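Local structure of hypothetical protein yfcE (Escherichia coli, 1SU1) at residues A113-V118 against F126-H131; K122-L127 against P139-N144; V146-H151 against F164-G169; N187-V192 against I201-I206. The protein is a member of the calcineurin-like phosphoesterase superfamily, a two-sheet metalloprotein that holds zinc ions at the ends of its strands. One frame throughout, in Å; residues are numbered along the deposited sequence.

Interaction 1 (A113-V118 against F126-H131). With ZN (zinc ion), chain E.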
loop_
_atom_site.group_PDB
_atom_site.type_symbol
_atom_site.label_atom_id
_atom_site.label_comp_id
_atom_site.label_asym_id
_atom_site.label_seq_id
_atom_site.Cartn_x
_atom_site.Cartn_y
_atom_site.Cartn_z
ATOM N N ALA A 113 5.904 7.675 4.600
ATOM C CA ALA A 113 6.896 7.418 3.555
ATOM C C ALA A 113 7.802 6.237 3.923
ATOM O O ALA A 113 8.327 6.176 5.034
ATOM C CB ALA A 113 7.737 8.670 3.309
ATOM N N PRO A 114 8.005 5.288 2.985
ATOM C CA PRO A 114 8.851 4.114 3.235
ATOM C C PRO A 114 10.358 4.396 3.198
ATOM O O PRO A 114 11.158 3.608 3.705
ATOM C CB PRO A 114 8.398 3.133 2.145
ATOM C CG PRO A 114 8.121 4.040 0.994
ATOM C CD PRO A 114 7.379 5.207 1.650
ATOM N N TRP A 115 10.732 5.506 2.566
ATOM C CA TRP A 115 12.121 5.936 2.466
ATOM C C TRP A 115 12.173 7.399 2.050
ATOM O O TRP A 115 11.183 7.942 1.561
ATOM C CB TRP A 115 12.910 5.070 1.467
ATOM C CG TRP A 115 12.180 4.760 0.183
ATOM C CD1 TRP A 115 11.924 5.618 -0.860
ATOM C CD2 TRP A 115 11.529 3.525 -0.146
ATOM N NE1 TRP A 115 11.153 4.992 -1.811
ATOM C CE2 TRP A 115 10.899 3.708 -1.404
ATOM C CE3 TRP A 115 11.428 2.280 0.493
ATOM C CZ2 TRP A 115 10.152 2.694 -2.024
ATOM C CZ3 TRP A 115 10.688 1.267 -0.124
ATOM C CH2 TRP A 115 10.064 1.484 -1.378
ATOM N N GLN A 116 13.313 8.041 2.293
ATOM C CA GLN A 116 13.530 9.439 1.931
ATOM C C GLN A 116 15.035 9.605 1.740
ATOM O O GLN A 116 15.800 8.675 2.013
ATOM C CB GLN A 116 12.969 10.392 2.998
ATOM C CG GLN A 116 11.461 10.226 3.206
ATOM C CD GLN A 116 10.779 11.415 3.865
ATOM O OE1 GLN A 116 10.732 12.508 3.305
ATOM N NE2 GLN A 116 10.233 11.199 5.059
ATOM N N GLN A 117 15.470 10.767 1.261
ATOM C CA GLN A 117 16.892 10.958 0.977
ATOM C C GLN A 117 17.547 12.230 1.499
ATOM O O GLN A 117 16.897 13.261 1.685
ATOM C CB GLN A 117 17.121 10.970 -0.540
ATOM C CG GLN A 117 16.307 9.980 -1.330
ATOM C CD GLN A 117 16.883 8.603 -1.275
ATOM O OE1 GLN A 117 18.076 8.412 -1.504
ATOM N NE2 GLN A 117 16.038 7.620 -0.986
ATOM N N VAL A 118 18.865 12.146 1.658
ATOM C CA VAL A 118 19.674 13.278 2.068
ATOM C C VAL A 118 20.807 13.319 1.059
ATOM O O VAL A 118 21.473 12.311 0.836
ATOM C CB VAL A 118 20.290 13.095 3.475
ATOM C CG1 VAL A 118 21.151 14.311 3.807
ATOM C CG2 VAL A 118 19.191 12.915 4.516
ATOM N N PHE A 126 20.510 7.008 2.208
ATOM C CA PHE A 126 19.216 6.377 1.994
ATOM C C PHE A 126 18.579 6.010 3.339
ATOM O O PHE A 126 18.986 5.040 3.970
ATOM C CB PHE A 126 19.394 5.110 1.133
ATOM C CG PHE A 126 18.092 4.505 0.647
ATOM C CD1 PHE A 126 17.565 4.850 -0.599
ATOM C CD2 PHE A 126 17.397 3.596 1.435
ATOM C CE1 PHE A 126 16.370 4.300 -1.050
ATOM C CE2 PHE A 126 16.193 3.035 0.992
ATOM C CZ PHE A 126 15.681 3.387 -0.253
ATOM N N LEU A 127 17.557 6.763 3.744
ATOM C CA LEU A 127 16.854 6.545 5.016
ATOM C C LEU A 127 15.634 5.614 4.916
ATOM O O LEU A 127 14.671 5.919 4.206
ATOM C CB LEU A 127 16.385 7.897 5.599
ATOM C CG LEU A 127 17.304 9.120 5.464
ATOM C CD1 LEU A 127 16.563 10.354 5.958
ATOM C CD2 LEU A 127 18.595 8.912 6.263
ATOM N N THR A 128 15.655 4.513 5.667
ATOM C CA THR A 128 14.547 3.556 5.670
ATOM C C THR A 128 14.517 2.839 7.034
ATOM O O THR A 128 15.524 2.823 7.733
ATOM C CB THR A 128 14.718 2.515 4.515
ATOM O OG1 THR A 128 13.484 1.819 4.305
ATOM C CG2 THR A 128 15.806 1.508 4.859
ATOM N N HIS A 129 13.381 2.244 7.404
ATOM C CA HIS A 129 13.276 1.565 8.692
ATOM C C HIS A 129 14.085 0.282 8.805
ATOM O O HIS A 129 14.730 0.030 9.836
ATOM C CB HIS A 129 11.824 1.242 9.046
ATOM C CG HIS A 129 11.671 0.577 10.383
ATOM N ND1 HIS A 129 11.879 1.241 11.577
ATOM C CD2 HIS A 129 11.367 -0.702 10.719
ATOM C CE1 HIS A 129 11.708 0.404 12.584
ATOM N NE2 HIS A 129 11.396 -0.782 12.091
ATOM N N GLY A 130 14.022 -0.558 7.776
ATOM C CA GLY A 130 14.780 -1.793 7.825
ATOM C C GLY A 130 14.017 -3.058 7.501
ATOM O O GLY A 130 14.630 -4.111 7.306
ATOM N N HIS A 131 12.691 -2.983 7.436
ATOM C CA HIS A 131 11.919 -4.185 7.118
ATOM C C HIS A 131 11.629 -4.338 5.616
ATOM O O HIS A 131 11.295 -5.425 5.164
ATOM C CB HIS A 131 10.609 -4.209 7.922
ATOM C CG HIS A 131 9.696 -3.058 7.640
ATOM N ND1 HIS A 131 10.111 -1.744 7.714
ATOM C CD2 HIS A 131 8.379 -3.019 7.326
ATOM C CE1 HIS A 131 9.085 -0.947 7.462
ATOM N NE2 HIS A 131 8.022 -1.696 7.225
HETATM ZN ZN ZN E . 10.865 -2.483 13.374
HETATM O O HOH W 1 10.742 2.154 6.132
#

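Interaction 2 (K122-L127 against P139-N144)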
loop_
_atom_site.group_PDB
_atom_site.type_symbol
_atom_site.label_atom_id
_atom_site.label_comp_id
_atom_site.label_asym_id
_atom_site.label_seq_id
_atom_site.Cartn_x
_atom_site.Cartn_y
_atom_site.Cartn_z
ATOM N N LYS A 122 28.917 14.708 -2.761
ATOM C CA LYS A 122 29.049 13.649 -3.746
ATOM C C LYS A 122 28.517 12.329 -3.216
ATOM O O LYS A 122 28.762 11.278 -3.807
ATOM C CB LYS A 122 30.518 13.480 -4.144
ATOM C CG LYS A 122 31.107 14.651 -4.926
ATOM C CD LYS A 122 32.501 14.294 -5.432
ATOM C CE LYS A 122 32.985 15.268 -6.502
ATOM N NZ LYS A 122 34.271 14.822 -7.118
ATOM N N GLN A 123 27.783 12.389 -2.107
ATOM C CA GLN A 123 27.236 11.184 -1.499
ATOM C C GLN A 123 25.757 11.264 -1.220
ATOM O O GLN A 123 25.194 12.343 -1.060
ATOM C CB GLN A 123 27.946 10.877 -0.189
ATOM C CG GLN A 123 29.362 10.428 -0.327
ATOM C CD GLN A 123 30.055 10.438 1.009
ATOM O OE1 GLN A 123 30.409 11.493 1.525
ATOM N NE2 GLN A 123 30.229 9.264 1.593
ATOM N N ARG A 124 25.157 10.090 -1.093
ATOM C CA ARG A 124 23.738 9.965 -0.857
ATOM C C ARG A 124 23.407 9.112 0.377
ATOM O O ARG A 124 23.966 8.030 0.556
ATOM C CB ARG A 124 23.144 9.358 -2.121
ATOM C CG ARG A 124 21.717 8.938 -2.066
ATOM C CD ARG A 124 21.302 8.600 -3.481
ATOM N NE ARG A 124 19.986 8.000 -3.523
ATOM C CZ ARG A 124 19.737 6.819 -4.059
ATOM N NH1 ARG A 124 20.717 6.117 -4.601
ATOM N NH2 ARG A 124 18.510 6.339 -4.034
ATOM N N LEU A 125 22.509 9.608 1.229
ATOM C CA LEU A 125 22.081 8.857 2.413
ATOM C C LEU A 125 20.672 8.326 2.159
ATOM O O LEU A 125 19.750 9.104 1.940
ATOM C CB LEU A 125 22.042 9.746 3.669
ATOM C CG LEU A 125 23.290 10.479 4.184
ATOM C CD1 LEU A 125 22.991 11.018 5.586
ATOM C CD2 LEU A 125 24.466 9.549 4.239
ATOM N N PHE A 126 20.510 7.008 2.208
ATOM C CA PHE A 126 19.216 6.377 1.994
ATOM C C PHE A 126 18.579 6.010 3.339
ATOM O O PHE A 126 18.986 5.040 3.970
ATOM C CB PHE A 126 19.394 5.110 1.133
ATOM C CG PHE A 126 18.092 4.505 0.647
ATOM C CD1 PHE A 126 17.565 4.850 -0.599
ATOM C CD2 PHE A 126 17.397 3.596 1.435
ATOM C CE1 PHE A 126 16.370 4.300 -1.050
ATOM C CE2 PHE A 126 16.193 3.035 0.992
ATOM C CZ PHE A 126 15.681 3.387 -0.253
ATOM N N LEU A 127 17.557 6.763 3.744
ATOM C CA LEU A 127 16.854 6.545 5.016
ATOM C C LEU A 127 15.634 5.614 4.916
ATOM O O LEU A 127 14.671 5.919 4.206
ATOM C CB LEU A 127 16.385 7.897 5.599
ATOM C CG LEU A 127 17.304 9.120 5.464
ATOM C CD1 LEU A 127 16.563 10.354 5.958
ATOM C CD2 LEU A 127 18.595 8.912 6.263
ATOM N N PRO A 139 19.110 -1.566 -1.285
ATOM C CA PRO A 139 18.507 -0.743 -2.329
ATOM C C PRO A 139 19.658 -0.553 -3.308
ATOM O O PRO A 139 20.804 -0.844 -2.968
ATOM C CB PRO A 139 18.186 0.559 -1.603
ATOM C CG PRO A 139 17.986 0.133 -0.198
ATOM C CD PRO A 139 19.102 -0.850 0.000
ATOM N N ALA A 140 19.379 -0.081 -4.513
ATOM C CA ALA A 140 20.455 0.136 -5.468
ATOM C C ALA A 140 21.145 1.428 -5.049
ATOM O O ALA A 140 20.508 2.469 -4.944
ATOM C CB ALA A 140 19.889 0.262 -6.886
ATOM N N LEU A 141 22.445 1.364 -4.805
ATOM C CA LEU A 141 23.185 2.550 -4.378
ATOM C C LEU A 141 24.533 2.648 -5.063
ATOM O O LEU A 141 25.083 1.649 -5.517
ATOM C CB LEU A 141 23.385 2.532 -2.845
ATOM C CG LEU A 141 22.117 2.552 -1.985
ATOM C CD1 LEU A 141 22.466 2.274 -0.524
ATOM C CD2 LEU A 141 21.435 3.901 -2.126
ATOM N N ASN A 142 25.068 3.861 -5.119
ATOM C CA ASN A 142 26.363 4.099 -5.736
ATOM C C ASN A 142 27.465 3.883 -4.706
ATOM O O ASN A 142 27.189 3.755 -3.514
ATOM C CB ASN A 142 26.441 5.527 -6.262
ATOM C CG ASN A 142 27.508 5.695 -7.318
ATOM O OD1 ASN A 142 27.842 6.812 -7.703
ATOM N ND2 ASN A 142 28.042 4.579 -7.803
ATOM N N GLN A 143 28.711 3.848 -5.167
ATOM C CA GLN A 143 29.846 3.649 -4.279
ATOM C C GLN A 143 29.971 4.853 -3.341
ATOM O O GLN A 143 29.831 6.002 -3.770
ATOM C CB GLN A 143 31.130 3.472 -5.096
ATOM C CG GLN A 143 32.267 2.798 -4.327
ATOM C CD GLN A 143 33.529 2.619 -5.165
ATOM O OE1 GLN A 143 34.135 3.597 -5.613
ATOM N NE2 GLN A 143 33.930 1.363 -5.377
ATOM N N ASN A 144 30.214 4.575 -2.061
ATOM C CA ASN A 144 30.354 5.613 -1.037
ATOM C C ASN A 144 29.038 6.219 -0.561
ATOM O O ASN A 144 29.037 7.292 0.047
ATOM C CB ASN A 144 31.292 6.730 -1.510
ATOM C CG ASN A 144 32.754 6.307 -1.506
ATOM O OD1 ASN A 144 33.078 5.121 -1.373
ATOM N ND2 ASN A 144 33.646 7.279 -1.652
#

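Interaction 3 (V146-H151 against F164-G169). With ZN (zinc ion), chain E.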
loop_
_atom_site.group_PDB
_atom_site.type_symbol
_atom_site.label_atom_id
_atom_site.label_comp_id
_atom_site.label_asym_id
_atom_site.label_seq_id
_atom_site.Cartn_x
_atom_site.Cartn_y
_atom_site.Cartn_z
ATOM N N VAL A 146 25.362 5.791 1.700
ATOM C CA VAL A 146 25.078 5.224 3.009
ATOM C C VAL A 146 23.677 4.657 3.189
ATOM O O VAL A 146 22.693 5.346 2.946
ATOM C CB VAL A 146 25.285 6.290 4.131
ATOM C CG1 VAL A 146 25.136 5.639 5.502
ATOM C CG2 VAL A 146 26.659 6.959 3.987
ATOM N N LEU A 147 23.586 3.407 3.628
ATOM C CA LEU A 147 22.283 2.825 3.917
ATOM C C LEU A 147 22.013 3.124 5.404
ATOM O O LEU A 147 22.713 2.609 6.281
ATOM C CB LEU A 147 22.288 1.310 3.700
ATOM C CG LEU A 147 21.048 0.596 4.276
ATOM C CD1 LEU A 147 19.801 1.015 3.517
ATOM C CD2 LEU A 147 21.230 -0.914 4.195
ATOM N N VAL A 148 21.021 3.967 5.683
ATOM C CA VAL A 148 20.670 4.333 7.058
ATOM C C VAL A 148 19.375 3.637 7.486
ATOM O O VAL A 148 18.308 3.911 6.928
ATOM C CB VAL A 148 20.471 5.868 7.196
ATOM C CG1 VAL A 148 20.075 6.215 8.622
ATOM C CG2 VAL A 148 21.744 6.607 6.801
ATOM N N TYR A 149 19.462 2.763 8.489
ATOM C CA TYR A 149 18.293 2.013 8.963
ATOM C C TYR A 149 18.262 1.691 10.474
ATOM O O TYR A 149 19.272 1.834 11.181
ATOM C CB TYR A 149 18.226 0.687 8.228
ATOM C CG TYR A 149 19.377 -0.229 8.573
ATOM C CD1 TYR A 149 20.680 0.070 8.166
ATOM C CD2 TYR A 149 19.173 -1.382 9.337
ATOM C CE1 TYR A 149 21.758 -0.757 8.517
ATOM C CE2 TYR A 149 20.243 -2.211 9.689
ATOM C CZ TYR A 149 21.527 -1.893 9.274
ATOM O OH TYR A 149 22.569 -2.730 9.609
ATOM N N GLY A 150 17.102 1.214 10.933
ATOM C CA GLY A 150 16.912 0.823 12.324
ATOM C C GLY A 150 16.419 -0.617 12.369
ATOM O O GLY A 150 17.083 -1.523 11.876
ATOM N N HIS A 151 15.263 -0.839 12.979
ATOM C CA HIS A 151 14.644 -2.165 13.035
ATOM C C HIS A 151 15.324 -3.328 13.766
ATOM O O HIS A 151 14.644 -4.100 14.455
ATOM C CB HIS A 151 14.305 -2.638 11.606
ATOM C CG HIS A 151 13.402 -3.834 11.573
ATOM N ND1 HIS A 151 12.145 -3.827 12.133
ATOM C CD2 HIS A 151 13.592 -5.080 11.082
ATOM C CE1 HIS A 151 11.595 -5.021 11.991
ATOM N NE2 HIS A 151 12.451 -5.800 11.358
ATOM N N PHE A 164 28.351 2.362 2.868
ATOM C CA PHE A 164 28.416 2.482 4.316
ATOM C C PHE A 164 27.079 2.094 4.939
ATOM O O PHE A 164 26.022 2.446 4.417
ATOM C CB PHE A 164 28.731 3.930 4.711
ATOM C CG PHE A 164 30.091 4.403 4.291
ATOM C CD1 PHE A 164 31.235 3.943 4.940
ATOM C CD2 PHE A 164 30.228 5.323 3.252
ATOM C CE1 PHE A 164 32.506 4.396 4.560
ATOM C CE2 PHE A 164 31.487 5.782 2.861
ATOM C CZ PHE A 164 32.634 5.317 3.519
ATOM N N HIS A 165 27.125 1.362 6.046
ATOM C CA HIS A 165 25.911 0.986 6.771
ATOM C C HIS A 165 25.911 1.778 8.084
ATOM O O HIS A 165 26.953 1.884 8.753
ATOM C CB HIS A 165 25.885 -0.511 7.107
ATOM C CG HIS A 165 25.668 -1.404 5.927
ATOM N ND1 HIS A 165 25.246 -2.710 6.058
ATOM C CD2 HIS A 165 25.849 -1.199 4.601
ATOM C CE1 HIS A 165 25.178 -3.271 4.865
ATOM N NE2 HIS A 165 25.540 -2.376 3.964
ATOM N N PHE A 166 24.756 2.327 8.452
ATOM C CA PHE A 166 24.638 3.082 9.692
ATOM C C PHE A 166 23.283 2.809 10.353
ATOM O O PHE A 166 22.235 3.014 9.731
ATOM C CB PHE A 166 24.803 4.585 9.439
ATOM C CG PHE A 166 24.681 5.422 10.690
ATOM C CD1 PHE A 166 25.632 5.328 11.713
ATOM C CD2 PHE A 166 23.603 6.286 10.860
ATOM C CE1 PHE A 166 25.504 6.084 12.885
ATOM C CE2 PHE A 166 23.467 7.045 12.027
ATOM C CZ PHE A 166 24.421 6.943 13.041
ATOM N N ASN A 167 23.324 2.347 11.607
ATOM C CA ASN A 167 22.135 2.037 12.402
ATOM C C ASN A 167 22.346 2.597 13.817
ATOM O O ASN A 167 23.227 2.135 14.531
ATOM C CB ASN A 167 21.935 0.518 12.458
ATOM C CG ASN A 167 20.637 0.115 13.148
ATOM O OD1 ASN A 167 20.087 0.860 13.974
ATOM N ND2 ASN A 167 20.147 -1.096 12.820
ATOM N N PRO A 168 21.516 3.579 14.242
ATOM C CA PRO A 168 21.534 4.262 15.558
ATOM C C PRO A 168 21.190 3.350 16.709
ATOM O O PRO A 168 21.388 3.705 17.865
ATOM C CB PRO A 168 20.450 5.339 15.443
ATOM C CG PRO A 168 20.399 5.632 14.018
ATOM C CD PRO A 168 20.649 4.306 13.296
ATOM N N GLY A 169 20.677 2.171 16.385
ATOM C CA GLY A 169 20.271 1.236 17.411
ATOM C C GLY A 169 18.943 1.747 17.931
ATOM O O GLY A 169 18.395 2.710 17.375
HETATM ZN ZN ZN E . 10.865 -2.483 13.374
HETATM O O HOH W 2 21.802 -3.761 12.702
#

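Interaction 4 (N187-V192 against I201-I206)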
loop_
_atom_site.group_PDB
_atom_site.type_symbol
_atom_site.label_atom_id
_atom_site.label_comp_id
_atom_site.label_asym_id
_atom_site.label_seq_id
_atom_site.Cartn_x
_atom_site.Cartn_y
_atom_site.Cartn_z
ATOM N N ASN A 187 28.479 16.682 9.547
ATOM C CA ASN A 187 29.143 16.951 8.282
ATOM C C ASN A 187 29.637 15.691 7.566
ATOM O O ASN A 187 28.998 15.247 6.610
ATOM C CB ASN A 187 30.282 17.948 8.503
ATOM C CG ASN A 187 29.801 19.231 9.170
ATOM O OD1 ASN A 187 28.805 19.826 8.749
ATOM N ND2 ASN A 187 30.503 19.658 10.213
ATOM N N ASP A 188 30.744 15.101 8.018
ATOM C CA ASP A 188 31.264 13.901 7.364
ATOM C C ASP A 188 31.464 12.665 8.241
ATOM O O ASP A 188 32.109 11.706 7.815
ATOM C CB ASP A 188 32.577 14.210 6.648
ATOM C CG ASP A 188 33.654 14.726 7.595
ATOM O OD1 ASP A 188 33.723 14.236 8.747
ATOM O OD2 ASP A 188 34.438 15.615 7.185
ATOM N N VAL A 189 30.920 12.673 9.453
ATOM C CA VAL A 189 31.054 11.510 10.328
ATOM C C VAL A 189 29.706 11.114 10.903
ATOM O O VAL A 189 28.908 11.971 11.272
ATOM C CB VAL A 189 32.049 11.773 11.507
ATOM C CG1 VAL A 189 32.118 10.540 12.410
ATOM C CG2 VAL A 189 33.443 12.102 10.965
ATOM N N LEU A 190 29.448 9.809 10.947
ATOM C CA LEU A 190 28.203 9.293 11.498
ATOM C C LEU A 190 28.543 8.567 12.798
ATOM O O LEU A 190 29.369 7.654 12.801
ATOM C CB LEU A 190 27.547 8.314 10.520
ATOM C CG LEU A 190 26.803 8.923 9.323
ATOM C CD1 LEU A 190 26.588 7.856 8.258
ATOM C CD2 LEU A 190 25.477 9.505 9.795
ATOM N N SER A 191 27.882 8.946 13.889
ATOM C CA SER A 191 28.170 8.337 15.192
ATOM C C SER A 191 26.973 7.770 15.945
ATOM O O SER A 191 25.902 8.378 15.980
ATOM C CB SER A 191 28.842 9.370 16.118
ATOM O OG SER A 191 30.013 9.925 15.541
ATOM N N VAL A 192 27.175 6.611 16.563
ATOM C CA VAL A 192 26.155 5.990 17.402
ATOM C C VAL A 192 26.575 6.421 18.821
ATOM O O VAL A 192 27.704 6.166 19.242
ATOM C CB VAL A 192 26.191 4.456 17.313
ATOM C CG1 VAL A 192 25.075 3.864 18.164
ATOM C CG2 VAL A 192 26.032 4.010 15.860
ATOM N N ILE A 201 29.561 4.835 20.898
ATOM C CA ILE A 201 29.433 3.384 20.779
ATOM C C ILE A 201 30.062 2.900 19.469
ATOM O O ILE A 201 30.640 1.812 19.399
ATOM C CB ILE A 201 27.948 2.972 20.816
ATOM C CG1 ILE A 201 27.366 3.295 22.196
ATOM C CG2 ILE A 201 27.800 1.486 20.497
ATOM C CD1 ILE A 201 25.870 3.092 22.299
ATOM N N ALA A 202 29.957 3.723 18.429
ATOM C CA ALA A 202 30.504 3.384 17.114
ATOM C C ALA A 202 30.439 4.607 16.219
ATOM O O ALA A 202 29.562 5.453 16.384
ATOM C CB ALA A 202 29.703 2.248 16.499
ATOM N N GLN A 203 31.376 4.723 15.288
ATOM C CA GLN A 203 31.365 5.860 14.378
ATOM C C GLN A 203 32.142 5.542 13.099
ATOM O O GLN A 203 33.049 4.701 13.093
ATOM C CB GLN A 203 31.931 7.116 15.069
ATOM C CG GLN A 203 33.328 6.955 15.639
ATOM C CD GLN A 203 33.842 8.201 16.392
ATOM O OE1 GLN A 203 34.994 8.236 16.813
ATOM N NE2 GLN A 203 32.994 9.220 16.544
ATOM N N VAL A 204 31.773 6.205 12.006
ATOM C CA VAL A 204 32.446 5.969 10.737
ATOM C C VAL A 204 32.533 7.271 9.970
ATOM O O VAL A 204 31.615 8.096 10.015
ATOM C CB VAL A 204 31.686 4.890 9.891
ATOM C CG1 VAL A 204 30.279 5.380 9.542
ATOM C CG2 VAL A 204 32.471 4.552 8.629
ATOM N N ALA A 205 33.659 7.475 9.298
ATOM C CA ALA A 205 33.850 8.678 8.495
ATOM C C ALA A 205 33.509 8.273 7.063
ATOM O O ALA A 205 34.023 7.278 6.551
ATOM C CB ALA A 205 35.291 9.151 8.566
ATOM N N ILE A 206 32.651 9.045 6.416
ATOM C CA ILE A 206 32.246 8.727 5.056
ATOM C C ILE A 206 32.939 9.554 3.967
ATOM O O ILE A 206 32.464 9.612 2.842
ATOM C CB ILE A 206 30.717 8.881 4.895
ATOM C CG1 ILE A 206 30.296 10.330 5.163
ATOM C CG2 ILE A 206 29.998 7.924 5.853
ATOM C CD1 ILE A 206 28.801 10.578 5.043
#

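Interaction 1 (A113-V118 against F126-H131)
Q116 and L127 form a hydrogen-bonded antiparallel pair: Q116 N gives its proton to L127 O at 3.2 Å, and L127 N returns one to Q116 O at 3.1 Å. One residue along, W115 CA makes a short CA-H...O contact of 3.1 Å with the same L127 O. Toward the zinc end, T128 OG1 lies 3.0 Å from P114 O, and a water joins P114 O to H129 N.

These strands, 115-119 and 124-128, are a beta hairpin at the border of the chain's five-stranded sheet. At the border Q117 and V118 pair with a parallel strand of the second subunit, which carries the sheet across the interface.

Side-chain contacts lie on both faces of the hairpin. W115 and F126 point the same way, side by side, with CB of W115 3.7 Å from CZ of F126 and the ring planes inclined at 32°. P114 CG sits over the indole. Q117, bent at chi2 (-80°), brings NE2 to 3.2 Å from F126 CD1; this NE2 donates to Q116 OE1 of the second subunit, while OE1 accepts from R124. On the other face CG2 of V118 meets CD1 of L127 at 3.9 Å.

Past the strand, H129 NE2 binds zinc at 2.2 Å, together with D61, N97 and H151.

Interaction 2 (K122-L127 against P139-N144)
The F126 ring carries P139 on one face, with CG of the proline 3.6 Å above the plane and offset toward the rim, a CH-pi contact in which CG stands 4.0 Å from the centroid of the F126 ring. P139 belongs to the irregular loop that joins neighbouring strands 124-128 and 146-148 of the five-stranded sheet. The R124 guanidinium has the CD2 methyl of L141 over one face, 3.4 Å from NH1 of R124, and the carbonyl O of A140 near its plane at the edge.

The loop is laid back along strand 124-128; the two run in roughly opposite directions, 154° apart. L141 is shared, since its CD2 also lies 4.0 Å from CB of F126. R124 reaches the loop because its chain is extended from CG to NE, with CG anti to the backbone N (chi1 171°), and it crosses L141 at about a right angle. Its NE donates to Q117 OE1 on the adjoining hairpin strand, and its backbone N donates to D145. H89 of the second subunit packs on the same arginine.

At the far end Q123 bonds to the loop backbone: NE2 of Q123 donates to N144 O at 2.8 Å, nearly straight at 162°, with the acceptor lying in the plane of the Q123 amide.

Interaction 3 (V146-H151 against F164-G169)
Two neighbouring parallel strands of the five-stranded sheet, 146-148 and 163-167, meet here, and the first runs out into a zinc site. Their short axes diverge by 20°, and V146, L147 and V148 pair with F164, H165 and F166. The backbone bonds alternate: L147 N donates to F164 O at 2.7 Å, F166 N to L147 O at 3.0 Å, and Y149 N to F166 O.

On one face V146, V148, F164 and F166 pack together. CG2 of V146 touches CB of F164 at 3.7 Å, while V148 and F166 lie side by side with CG1 of the valine at the edge of the phenyl ring. L190 and V192 of the second sheet press on F166, so this is the face buried between the sheets.

Y149 puts its ring alongside the neighbouring strand, its CG held between backbone N and carbonyl carbon (chi1 66°). There N167 CB stands over one ring face, 4.1 Å from the centroid of Y149, in a CH-pi contact, and the amide of N167 is turned 62° from the ring. N167 OD1 accepts from G169 N at 2.8 Å, an Asx turn that fixes the amide as the strand ends; its ND2 makes a weak, bent bond to G150 O and another weak one to a water.

Beyond G150, H151 ND1 binds zinc at 2.2 Å, and H151 N donates to D33, a ligand of the other metal site. Metal ligands carried on loops at the ends of strands are characteristic of the calcineurin-like phosphoesterase fold.

Interaction 4 (N187-V192 against I201-I206)
Strands 189-194 and 200-205 form an antiparallel hairpin, their short axes 173° apart, with L190-V204 and V192-A202 as hydrogen-bonded pairs and V189-A205 and S191-Q203 as non-hydrogen-bonded ones. L190 N to V204 O (2.9 Å) and V192 N to A202 O (2.7 Å) are nearly linear. At the I201 end the register slips: I201 and A202 both face V192, a classic beta bulge, and V192 O takes a bond from I201 N at 2.8 Å and a weaker one from A202 N. At the opposite end I206 N donates to D188 O.

The inner face is apolar. CB of L190 meets CG1 of V204 at 4.1 Å, CD1 of L190 reaches CG2 of I206, and V192 spreads its two methyls over the bulge, CG1 against CB of I201 at 4.0 Å and CG2 against CB of A202. L190 and V192 also pack on F166, and V204 and I206 on F164, so the hairpin lies against strand 163-167 of the other sheet.

On the outer face V189 CG2 faces A205 CB, and Q203 arches over S191. With Q203 CG between backbone N and carbonyl carbon (chi1 56°) and the chain extended beyond it, NE2 of Q203 donates to S191 OG at 3.2 Å, the hydroxyl lying in the amide plane. The hairpin is thus two-sided: L190, V192, V204 and I206 pack against the other sheet, whereas on the outer side, beside the V189-A205 pair, the exposed Q203 spans the two strands by a polar bond.

Overall arrangement
Along the chain, interactions 1 and 2 overlap on strand 124-128, sharing F126 and L127, with interactions 3 and 4 following in series. Interactions 1, 2 and 3 all use one five-stranded sheet, where 124-128 lies between 115-119 and 146-148; the centres of 1 and 3 are about 10 Å apart, and F126 bonds to V146 and V148 through the backbone. Interaction 4 belongs to the six-stranded sheet and meets interaction 3 face to face through F164 and F166, centres about 11 Å apart. H129 from interaction 1 and H151 from interaction 3 converge on one zinc ion. Interactions 1 and 2 also border the second subunit, so one sheet serves both zinc site and subunit interface.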